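Local coordinates for protein general negative regulator of transcription subunit 2 (Saccharomyces cerevisiae, PDB 4BY6) that acts as a component of the CCR4-NOT complex, needed for its integrity, in the repression of transcription and in mRNA deadenylation and turnover, at residues N95-D100 with Q125-L130; L115-P120 with K144-K149; G166-F171 with F183-N188. One frame throughout, in Å; residues are numbered along the deposited sequence.

Contact 1 of 3, residues N95-D100 with Q125-L130; sequences NSIQND and QELTYL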
loop_
_atom_site.group_PDB
_atom_site.type_symbol
_atom_site.label_atom_id
_atom_site.label_comp_id
_atom_site.label_asym_id
_atom_site.label_seq_id
_atom_site.Cartn_x
_atom_site.Cartn_y
_atom_site.Cartn_z
ATOM N N ASN E 95 -11.907 -38.123 3.676
ATOM C CA ASN E 95 -10.844 -38.988 4.154
ATOM C C ASN E 95 -11.031 -40.426 3.751
ATOM O O ASN E 95 -10.233 -41.271 4.142
ATOM C CB ASN E 95 -10.712 -38.907 5.676
ATOM C CG ASN E 95 -10.314 -37.527 6.155
ATOM O OD1 ASN E 95 -9.618 -36.787 5.458
ATOM N ND2 ASN E 95 -10.745 -37.174 7.361
ATOM N N SER E 96 -12.078 -40.727 2.983
ATOM C CA SER E 96 -12.382 -42.143 2.684
ATOM C C SER E 96 -12.507 -42.478 1.210
ATOM O O SER E 96 -13.480 -42.091 0.559
ATOM C CB SER E 96 -13.664 -42.573 3.375
ATOM O OG SER E 96 -13.971 -43.892 2.999
ATOM N N ILE E 97 -11.530 -43.212 0.694
ATOM C CA ILE E 97 -11.580 -43.671 -0.689
ATOM C C ILE E 97 -12.872 -44.460 -0.935
ATOM O O ILE E 97 -13.529 -44.290 -1.947
ATOM C CB ILE E 97 -10.353 -44.565 -1.042
ATOM C CG1 ILE E 97 -9.044 -43.786 -0.934
ATOM C CG2 ILE E 97 -10.498 -45.169 -2.425
ATOM C CD1 ILE E 97 -8.811 -42.855 -2.092
ATOM N N GLN E 98 -13.259 -45.303 0.010
ATOM C CA GLN E 98 -14.388 -46.177 -0.243
ATOM C C GLN E 98 -15.722 -45.427 -0.152
ATOM O O GLN E 98 -16.593 -45.635 -0.995
ATOM C CB GLN E 98 -14.366 -47.365 0.722
ATOM C CG GLN E 98 -15.255 -48.550 0.335
ATOM C CD GLN E 98 -15.333 -49.616 1.443
ATOM O OE1 GLN E 98 -16.104 -49.484 2.407
ATOM N NE2 GLN E 98 -14.522 -50.665 1.313
ATOM N N ASN E 99 -15.864 -44.513 0.810
ATOM C CA ASN E 99 -17.172 -43.902 1.092
ATOM C C ASN E 99 -17.376 -42.492 0.545
ATOM O O ASN E 99 -18.464 -41.943 0.661
ATOM C CB ASN E 99 -17.433 -43.859 2.588
ATOM C CG ASN E 99 -17.450 -45.231 3.215
ATOM O OD1 ASN E 99 -17.729 -46.241 2.555
ATOM N ND2 ASN E 99 -17.143 -45.283 4.505
ATOM N N ASP E 100 -16.344 -41.875 -0.011
ATOM C CA ASP E 100 -16.515 -40.497 -0.427
ATOM C C ASP E 100 -16.746 -40.368 -1.927
ATOM O O ASP E 100 -16.826 -39.254 -2.453
ATOM C CB ASP E 100 -15.307 -39.668 0.017
ATOM C CG ASP E 100 -15.235 -39.518 1.534
ATOM O OD1 ASP E 100 -16.304 -39.636 2.184
ATOM O OD2 ASP E 100 -14.116 -39.311 2.076
ATOM N N GLN E 125 -7.635 -35.909 -4.186
ATOM C CA GLN E 125 -6.986 -35.874 -5.495
ATOM C C GLN E 125 -7.190 -37.218 -6.202
ATOM O O GLN E 125 -7.553 -37.256 -7.382
ATOM C CB GLN E 125 -5.493 -35.551 -5.371
ATOM C CG GLN E 125 -4.773 -35.415 -6.719
ATOM C CD GLN E 125 -3.314 -35.015 -6.588
ATOM O OE1 GLN E 125 -2.524 -35.666 -5.899
ATOM N NE2 GLN E 125 -2.951 -33.929 -7.247
ATOM N N GLU E 126 -6.993 -38.312 -5.472
ATOM C CA GLU E 126 -7.225 -39.634 -6.032
ATOM C C GLU E 126 -8.703 -39.858 -6.441
ATOM O O GLU E 126 -9.000 -40.490 -7.469
ATOM C CB GLU E 126 -6.796 -40.708 -5.042
ATOM C CG GLU E 126 -6.959 -42.124 -5.566
ATOM C CD GLU E 126 -5.896 -42.504 -6.587
ATOM O OE1 GLU E 126 -4.886 -41.775 -6.725
ATOM O OE2 GLU E 126 -6.088 -43.528 -7.271
ATOM N N LEU E 127 -9.632 -39.370 -5.631
ATOM C CA LEU E 127 -11.027 -39.590 -5.949
ATOM C C LEU E 127 -11.433 -38.782 -7.198
ATOM O O LEU E 127 -12.146 -39.285 -8.076
ATOM C CB LEU E 127 -11.902 -39.249 -4.743
ATOM C CG LEU E 127 -11.861 -40.226 -3.556
ATOM C CD1 LEU E 127 -12.950 -39.877 -2.578
ATOM C CD2 LEU E 127 -11.996 -41.694 -3.963
ATOM N N THR E 128 -10.956 -37.549 -7.301
ATOM C CA THR E 128 -11.244 -36.760 -8.494
ATOM C C THR E 128 -10.544 -37.341 -9.733
ATOM O O THR E 128 -11.060 -37.272 -10.837
ATOM C CB THR E 128 -10.844 -35.287 -8.313
ATOM O OG1 THR E 128 -9.504 -35.204 -7.811
ATOM C CG2 THR E 128 -11.790 -34.615 -7.333
ATOM N N TYR E 129 -9.359 -37.897 -9.557
ATOM C CA TYR E 129 -8.734 -38.587 -10.663
ATOM C C TYR E 129 -9.617 -39.750 -11.138
ATOM O O TYR E 129 -9.852 -39.921 -12.336
ATOM C CB TYR E 129 -7.348 -39.109 -10.272
ATOM C CG TYR E 129 -6.815 -40.119 -11.262
ATOM C CD1 TYR E 129 -6.207 -39.707 -12.429
ATOM C CD2 TYR E 129 -6.973 -41.492 -11.053
ATOM C CE1 TYR E 129 -5.719 -40.621 -13.341
ATOM C CE2 TYR E 129 -6.496 -42.414 -11.966
ATOM C CZ TYR E 129 -5.868 -41.972 -13.111
ATOM O OH TYR E 129 -5.394 -42.865 -14.046
ATOM N N LEU E 130 -10.101 -40.554 -10.201
ATOM C CA LEU E 130 -10.904 -41.718 -10.587
ATOM C C LEU E 130 -12.217 -41.322 -11.250
ATOM O O LEU E 130 -12.650 -41.959 -12.214
ATOM C CB LEU E 130 -11.188 -42.596 -9.377
ATOM C CG LEU E 130 -9.943 -43.210 -8.753
ATOM C CD1 LEU E 130 -10.293 -43.809 -7.425
ATOM C CD2 LEU E 130 -9.342 -44.242 -9.672
#
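Asp-100 touches Leu-127 through its CB, and beyond that CB lies a flat carboxylate turned away to polar work. The backbone N-H of Ser-96 comes to Asp-100 OD2 from above the carboxylate plane, 42° out of it, while OD1 forms a salt bridge with Arg-103. With CG anti to its own carbonyl carbon (chi1 -68°), the acid bends back over the turn it closes, leaving its CB beside the helix, 3.5 Å from Leu-127 CD1. An aspartate suits this place because one short side chain joins a charge partner, a backbone N-H and an apolar neighbour.

The other flat carboxylate, that of Glu-126, bonds through OE1 to a glycerol, probably from the crystallisation liquor; toward the loop Glu-126 offers CB and CG. Its CG stands anti to the backbone N (chi1 -178°) and lies 4.0 Å from Ile-97 CD1.

Leu-127 gives the largest share of the buried surface. Its two methyls divide the loop between them: CD1 takes Asp-100 CB and also approaches Ser-96 O, at 3.9 Å, whereas CD2 lies 3.6 Å from Ile-97 O. Ile-97 CD1 reaches the same Leu-127 CD2 at 3.9 Å, the two side chains slanting across one another. Branched aliphatic groups fit here, since the carbonyls they border have their own donors: Ser-96 O accepts from Asp-100 N, and Ile-97 O from Gln-101 NE2. Ile-97 also packs on a polar side chain of another protein's chain.

The loop keeps its form through an ST motif, in which Ser-96 OG accepts from Asn-99 N at 3.0 Å; this compact turn delivers the chain to helix 101-104 and is docked by Ile-97 and Leu-127 against helix 123-134.

Contact 2 of 3, residues L115-P120 with K144-K149; sequences LFYKHP and KAWLTK
Aromatic packing joins Phe-116, on helix 109-118, to Trp-146 of strand 145-149 in an edge-to-face pair. The indole presents the edge bearing NE1, which lies 3.3 Å above the Phe-116 ring plane and is displaced toward the rim; the planes stand at 75°. The five-membered ring and the Phe-116 ring have centroids 4.6 Å apart, and Trp-146 CZ2 continues the contact at 3.9 Å from Phe-116 CE1. A tryptophan fits here because its long bicycle spans from the strand to the helix. Tyr-139 meets both rings, extending the aromatic cluster, and a chain of another protein sets an aromatic side chain edge-to-face with Phe-116.

The polar link is made by Tyr-117, whose hydroxyl donates to Lys-144 O over 2.7 Å, tilted 35° from the carbonyl plane. The same Tyr-117 OH has Ala-145 CA as a close neighbour, at 3.4 Å. Lys-144 and Ala-145 form a G1 beta bulge against strand 138-140, Lys-144 taking the left-handed backbone conformation that such a bulge requires; the tyrosine thus grips the turn just where strand 145-149 starts.

A looser apolar contact flanks this bond, with Tyr-117 CE2 4.3 Å from Trp-146 CD1.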
loop_
_atom_site.group_PDB
_atom_site.type_symbol
_atom_site.label_atom_id
_atom_site.label_comp_id
_atom_site.label_asym_id
_atom_site.label_seq_id
_atom_site.Cartn_x
_atom_site.Cartn_y
_atom_site.Cartn_z
ATOM N N LEU E 115 -10.328 -29.317 -7.345
ATOM C CA LEU E 115 -9.834 -30.165 -6.267
ATOM C C LEU E 115 -8.530 -30.886 -6.624
ATOM O O LEU E 115 -7.576 -30.870 -5.846
ATOM C CB LEU E 115 -10.901 -31.185 -5.896
ATOM C CG LEU E 115 -12.072 -30.573 -5.151
ATOM C CD1 LEU E 115 -13.190 -31.604 -5.057
ATOM C CD2 LEU E 115 -11.600 -30.093 -3.762
ATOM N N PHE E 116 -8.491 -31.501 -7.805
ATOM C CA PHE E 116 -7.323 -32.251 -8.267
ATOM C C PHE E 116 -6.055 -31.379 -8.319
ATOM O O PHE E 116 -4.949 -31.847 -8.056
ATOM C CB PHE E 116 -7.607 -32.850 -9.646
ATOM C CG PHE E 116 -6.410 -33.475 -10.306
ATOM C CD1 PHE E 116 -6.088 -34.799 -10.080
ATOM C CD2 PHE E 116 -5.603 -32.729 -11.168
ATOM C CE1 PHE E 116 -4.988 -35.389 -10.697
ATOM C CE2 PHE E 116 -4.502 -33.307 -11.800
ATOM C CZ PHE E 116 -4.196 -34.640 -11.568
ATOM N N TYR E 117 -6.221 -30.112 -8.672
ATOM C CA TYR E 117 -5.095 -29.199 -8.748
ATOM C C TYR E 117 -4.839 -28.477 -7.429
ATOM O O TYR E 117 -3.851 -27.762 -7.319
ATOM C CB TYR E 117 -5.315 -28.165 -9.841
ATOM C CG TYR E 117 -5.032 -28.670 -11.226
ATOM C CD1 TYR E 117 -3.724 -28.853 -11.670
ATOM C CD2 TYR E 117 -6.070 -28.961 -12.104
ATOM C CE1 TYR E 117 -3.450 -29.302 -12.946
ATOM C CE2 TYR E 117 -5.805 -29.423 -13.388
ATOM C CZ TYR E 117 -4.490 -29.585 -13.806
ATOM O OH TYR E 117 -4.235 -30.047 -15.085
ATOM N N LYS E 118 -5.724 -28.624 -6.440
ATOM C CA LYS E 118 -5.530 -27.880 -5.189
ATOM C C LYS E 118 -5.007 -28.722 -4.020
ATOM O O LYS E 118 -4.406 -28.182 -3.086
ATOM C CB LYS E 118 -6.822 -27.189 -4.756
ATOM C CG LYS E 118 -6.560 -25.971 -3.890
ATOM C CD LYS E 118 -7.754 -25.593 -3.008
ATOM C CE LYS E 118 -7.425 -24.415 -2.087
ATOM N NZ LYS E 118 -8.657 -23.831 -1.479
ATOM N N HIS E 119 -5.225 -30.034 -4.070
ATOM C CA HIS E 119 -4.840 -30.908 -2.958
ATOM C C HIS E 119 -3.986 -32.112 -3.371
ATOM O O HIS E 119 -4.452 -33.254 -3.344
ATOM C CB HIS E 119 -6.102 -31.376 -2.230
ATOM C CG HIS E 119 -6.940 -30.244 -1.750
ATOM N ND1 HIS E 119 -6.610 -29.499 -0.638
ATOM C CD2 HIS E 119 -8.081 -29.696 -2.246
ATOM C CE1 HIS E 119 -7.517 -28.549 -0.457
ATOM N NE2 HIS E 119 -8.415 -28.649 -1.422
ATOM N N PRO E 120 -2.724 -31.862 -3.728
ATOM C CA PRO E 120 -1.880 -32.982 -4.142
ATOM C C PRO E 120 -1.635 -33.971 -2.991
ATOM O O PRO E 120 -1.589 -33.544 -1.827
ATOM C CB PRO E 120 -0.567 -32.293 -4.588
ATOM C CG PRO E 120 -0.534 -30.996 -3.836
ATOM C CD PRO E 120 -2.000 -30.574 -3.746
ATOM N N LYS E 144 0.768 -32.372 -17.440
ATOM C CA LYS E 144 -0.045 -32.276 -16.224
ATOM C C LYS E 144 -1.335 -31.540 -16.542
ATOM O O LYS E 144 -1.684 -30.521 -15.947
ATOM C CB LYS E 144 0.745 -31.614 -15.106
ATOM C CG LYS E 144 2.152 -32.219 -15.040
ATOM C CD LYS E 144 2.688 -32.384 -13.633
ATOM C CE LYS E 144 3.811 -33.407 -13.624
ATOM N NZ LYS E 144 4.175 -33.879 -12.248
ATOM N N ALA E 145 -2.028 -32.071 -17.531
ATOM C CA ALA E 145 -3.249 -31.467 -17.995
ATOM C C ALA E 145 -4.205 -32.564 -18.430
ATOM O O ALA E 145 -3.763 -33.573 -18.983
ATOM C CB ALA E 145 -2.962 -30.546 -19.121
ATOM N N TRP E 146 -5.500 -32.368 -18.186
ATOM C CA TRP E 146 -6.508 -33.348 -18.607
ATOM C C TRP E 146 -7.047 -33.055 -20.010
ATOM O O TRP E 146 -7.285 -31.890 -20.381
ATOM C CB TRP E 146 -7.682 -33.379 -17.634
ATOM C CG TRP E 146 -7.394 -33.878 -16.255
ATOM C CD1 TRP E 146 -6.900 -33.163 -15.206
ATOM C CD2 TRP E 146 -7.637 -35.196 -15.761
ATOM N NE1 TRP E 146 -6.799 -33.963 -14.090
ATOM C CE2 TRP E 146 -7.250 -35.214 -14.406
ATOM C CE3 TRP E 146 -8.129 -36.367 -16.339
ATOM C CZ2 TRP E 146 -7.349 -36.348 -13.623
ATOM C CZ3 TRP E 146 -8.233 -37.484 -15.567
ATOM C CH2 TRP E 146 -7.844 -37.474 -14.217
ATOM N N LEU E 147 -7.268 -34.116 -20.780
ATOM C CA LEU E 147 -7.837 -33.983 -22.113
ATOM C C LEU E 147 -8.926 -34.995 -22.302
ATOM O O LEU E 147 -8.909 -36.038 -21.655
ATOM C CB LEU E 147 -6.770 -34.177 -23.183
ATOM C CG LEU E 147 -5.967 -35.464 -23.042
ATOM C CD1 LEU E 147 -6.610 -36.604 -23.759
ATOM C CD2 LEU E 147 -4.644 -35.214 -23.663
ATOM N N THR E 148 -9.859 -34.720 -23.200
ATOM C CA THR E 148 -10.828 -35.750 -23.552
ATOM C C THR E 148 -11.177 -35.642 -25.009
ATOM O O THR E 148 -11.036 -34.580 -25.594
ATOM C CB THR E 148 -12.116 -35.696 -22.673
ATOM O OG1 THR E 148 -13.067 -36.641 -23.189
ATOM C CG2 THR E 148 -12.748 -34.322 -22.698
ATOM N N LYS E 149 -11.597 -36.758 -25.595
ATOM C CA LYS E 149 -11.905 -36.812 -27.019
ATOM C C LYS E 149 -12.953 -35.776 -27.442
ATOM O O LYS E 149 -13.925 -35.535 -26.732
ATOM C CB LYS E 149 -12.370 -38.222 -27.387
ATOM C CG LYS E 149 -13.008 -38.351 -28.746
ATOM C CD LYS E 149 -13.360 -39.822 -29.065
ATOM C CE LYS E 149 -14.192 -39.920 -30.360
ATOM N NZ LYS E 149 -14.330 -41.311 -30.890
#

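Contact 3 of 3, residues G166-F171 with F183-N188; sequences GSYVFF and FLLFYN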
loop_
_atom_site.group_PDB
_atom_site.type_symbol
_atom_site.label_atom_id
_atom_site.label_comp_id
_atom_site.label_asym_id
_atom_site.label_seq_id
_atom_site.Cartn_x
_atom_site.Cartn_y
_atom_site.Cartn_z
ATOM N N GLY E 166 -5.767 -37.130 -33.288
ATOM C CA GLY E 166 -7.184 -36.849 -33.141
ATOM C C GLY E 166 -7.508 -35.481 -32.599
ATOM O O GLY E 166 -6.617 -34.682 -32.328
ATOM N N SER E 167 -8.796 -35.218 -32.420
ATOM C CA SER E 167 -9.251 -33.949 -31.880
ATOM C C SER E 167 -9.613 -34.097 -30.406
ATOM O O SER E 167 -10.320 -35.023 -30.024
ATOM C CB SER E 167 -10.438 -33.429 -32.674
ATOM O OG SER E 167 -10.869 -32.202 -32.131
ATOM N N TYR E 168 -9.123 -33.177 -29.583
ATOM C CA TYR E 168 -9.275 -33.294 -28.143
ATOM C C TYR E 168 -9.639 -31.957 -27.553
ATOM O O TYR E 168 -9.473 -30.922 -28.185
ATOM C CB TYR E 168 -7.981 -33.812 -27.502
ATOM C CG TYR E 168 -7.518 -35.110 -28.098
ATOM C CD1 TYR E 168 -7.973 -36.325 -27.600
ATOM C CD2 TYR E 168 -6.660 -35.127 -29.183
ATOM C CE1 TYR E 168 -7.562 -37.527 -28.158
ATOM C CE2 TYR E 168 -6.259 -36.316 -29.751
ATOM C CZ TYR E 168 -6.707 -37.512 -29.232
ATOM O OH TYR E 168 -6.293 -38.701 -29.792
ATOM N N VAL E 169 -10.131 -31.999 -26.328
ATOM C CA VAL E 169 -10.465 -30.824 -25.552
ATOM C C VAL E 169 -9.595 -30.908 -24.320
ATOM O O VAL E 169 -9.710 -31.872 -23.555
ATOM C CB VAL E 169 -11.978 -30.783 -25.173
ATOM C CG1 VAL E 169 -12.315 -29.534 -24.401
ATOM C CG2 VAL E 169 -12.813 -30.857 -26.390
ATOM N N PHE E 170 -8.685 -29.943 -24.174
ATOM C CA PHE E 170 -7.780 -29.838 -23.022
ATOM C C PHE E 170 -8.325 -28.882 -21.956
ATOM O O PHE E 170 -8.857 -27.823 -22.286
ATOM C CB PHE E 170 -6.414 -29.335 -23.467
ATOM C CG PHE E 170 -5.604 -30.322 -24.250
ATOM C CD1 PHE E 170 -5.835 -30.530 -25.598
ATOM C CD2 PHE E 170 -4.569 -31.012 -23.639
ATOM C CE1 PHE E 170 -5.052 -31.441 -26.323
ATOM C CE2 PHE E 170 -3.792 -31.912 -24.355
ATOM C CZ PHE E 170 -4.035 -32.131 -25.694
ATOM N N PHE E 171 -8.180 -29.207 -20.677
ATOM C CA PHE E 171 -8.576 -28.209 -19.691
ATOM C C PHE E 171 -7.369 -27.410 -19.223
ATOM O O PHE E 171 -6.368 -27.974 -18.784
ATOM C CB PHE E 171 -9.308 -28.842 -18.495
ATOM C CG PHE E 171 -9.764 -27.831 -17.477
ATOM C CD1 PHE E 171 -10.846 -26.992 -17.746
ATOM C CD2 PHE E 171 -9.100 -27.694 -16.259
ATOM C CE1 PHE E 171 -11.260 -26.035 -16.813
ATOM C CE2 PHE E 171 -9.518 -26.749 -15.320
ATOM C CZ PHE E 171 -10.602 -25.914 -15.599
ATOM N N PHE E 183 -4.275 -33.032 -32.182
ATOM C CA PHE E 183 -3.133 -33.400 -31.381
ATOM C C PHE E 183 -2.643 -34.790 -31.729
ATOM O O PHE E 183 -3.454 -35.699 -32.014
ATOM C CB PHE E 183 -3.506 -33.308 -29.914
ATOM C CG PHE E 183 -2.345 -33.233 -28.989
ATOM C CD1 PHE E 183 -1.750 -32.021 -28.699
ATOM C CD2 PHE E 183 -1.866 -34.370 -28.372
ATOM C CE1 PHE E 183 -0.688 -31.952 -27.824
ATOM C CE2 PHE E 183 -0.824 -34.303 -27.493
ATOM C CZ PHE E 183 -0.224 -33.101 -27.226
ATOM N N LEU E 184 -1.314 -34.936 -31.735
ATOM C CA LEU E 184 -0.681 -36.239 -31.847
ATOM C C LEU E 184 -0.368 -36.702 -30.445
ATOM O O LEU E 184 0.500 -36.172 -29.783
ATOM C CB LEU E 184 0.580 -36.193 -32.699
ATOM C CG LEU E 184 1.306 -37.536 -32.707
ATOM C CD1 LEU E 184 0.526 -38.541 -33.528
ATOM C CD2 LEU E 184 2.682 -37.383 -33.260
ATOM N N LEU E 185 -1.108 -37.700 -30.006
ATOM C CA LEU E 185 -1.131 -38.134 -28.623
ATOM C C LEU E 185 -0.467 -39.484 -28.434
ATOM O O LEU E 185 -0.853 -40.465 -29.081
ATOM C CB LEU E 185 -2.577 -38.221 -28.164
ATOM C CG LEU E 185 -2.742 -38.853 -26.803
ATOM C CD1 LEU E 185 -2.106 -37.932 -25.765
ATOM C CD2 LEU E 185 -4.218 -39.047 -26.578
ATOM N N PHE E 186 0.500 -39.545 -27.530
ATOM C CA PHE E 186 1.216 -40.784 -27.270
ATOM C C PHE E 186 0.650 -41.495 -26.066
ATOM O O PHE E 186 0.537 -40.894 -25.003
ATOM C CB PHE E 186 2.704 -40.512 -27.067
ATOM C CG PHE E 186 3.453 -40.351 -28.347
ATOM C CD1 PHE E 186 3.504 -39.122 -28.992
ATOM C CD2 PHE E 186 4.082 -41.441 -28.936
ATOM C CE1 PHE E 186 4.193 -38.981 -30.198
ATOM C CE2 PHE E 186 4.762 -41.304 -30.136
ATOM C CZ PHE E 186 4.815 -40.068 -30.762
ATOM N N TYR E 187 0.318 -42.777 -26.227
ATOM C CA TYR E 187 -0.361 -43.511 -25.167
ATOM C C TYR E 187 0.482 -43.692 -23.894
ATOM O O TYR E 187 -0.084 -43.736 -22.810
ATOM C CB TYR E 187 -0.799 -44.869 -25.678
ATOM C CG TYR E 187 -1.775 -44.840 -26.841
ATOM C CD1 TYR E 187 -3.046 -44.291 -26.707
ATOM C CD2 TYR E 187 -1.424 -45.370 -28.075
ATOM C CE1 TYR E 187 -3.934 -44.272 -27.776
ATOM C CE2 TYR E 187 -2.301 -45.349 -29.147
ATOM C CZ TYR E 187 -3.562 -44.799 -28.996
ATOM O OH TYR E 187 -4.456 -44.799 -30.066
ATOM N N ASN E 188 1.809 -43.796 -24.013
ATOM C CA ASN E 188 2.672 -43.865 -22.819
ATOM C C ASN E 188 2.620 -42.565 -21.965
ATOM O O ASN E 188 3.155 -42.512 -20.855
ATOM C CB ASN E 188 4.132 -44.233 -23.188
ATOM C CG ASN E 188 4.878 -43.135 -23.949
ATOM O OD1 ASN E 188 4.333 -42.086 -24.289
ATOM N ND2 ASN E 188 6.151 -43.388 -24.214
#
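Tyr-168 reaches from its strand past Phe-183 to Leu-185, and its ring can be followed outward. CB starts the side chain on the side facing strand 183-186, and CG stands anti to the carbonyl carbon (chi1 -55°). Next along the ring, CD2 comes within 3.7 Å of Phe-183 CB, the two side chains crossing at about a right angle. CE2 has Phe-183 O near the ring plane, at its edge. CZ then lies 3.9 Å from Leu-185 CD2, and the terminal OH is near the same methyl while it hydrogen-bonds to Glu-164 OE2. A tyrosine suits this course, offering an apolar flank and a polar tip. An alanine here would probably open a gap beside Phe-183 CB and Leu-185 CD2 and leave Glu-164 OE2 without its phenol partner.

Phe-170, two residues on, brings its CZ over the centre of the Phe-183 ring, 3.7 Å above the plane. The pair is edge-to-face, with planes at 61° and centroids 5.1 Å apart; Arg-181 adds a cation-pi contact to Phe-170.

Gly-166 and Phe-183 form an antiparallel hydrogen-bonded pair, with Gly-166 N to Phe-183 O at 3.0 Å and Phe-183 N to Gly-166 O at 2.9 Å. Glycine suits the position, since the Tyr-168 hydroxyl lies on the side where a side chain would project.

The segments 166-171 and 183-186 run at 87° to each other, paired in this contact at that bridge, and Leu-185, pointing toward strand 166-171, meets the outer end of the tyrosine obliquely. The hairpin of strands 163-172 and 177-186 lies beside strand 145-149, whose Leu-147 touches both Tyr-168 and Phe-170.

Overall arrangement
Contact 2 stands between the other two, its centre 14 Å from each, whereas contacts 1 and 3 lie 25 Å apart between centres and about 10 Å between nearest atoms. Successive helices 109-118 and 123-134 couple contacts 1 and 2: Gln-125 NE2 probably bonds to Phe-116 O at 3.0 Å, and Tyr-129 packs on Trp-146. Contacts 2 and 3 share a curled or branched antiparallel sheet, consistent with the family's SH3 clan, where Thr-148 O and Val-169 N, 2.8 Å apart, probably form a hydrogen bond. Along the chain contacts 1 and 2 interleave, and contact 3 follows both. A chain of another protein borders contacts 1 and 2 but leaves contact 3 untouched.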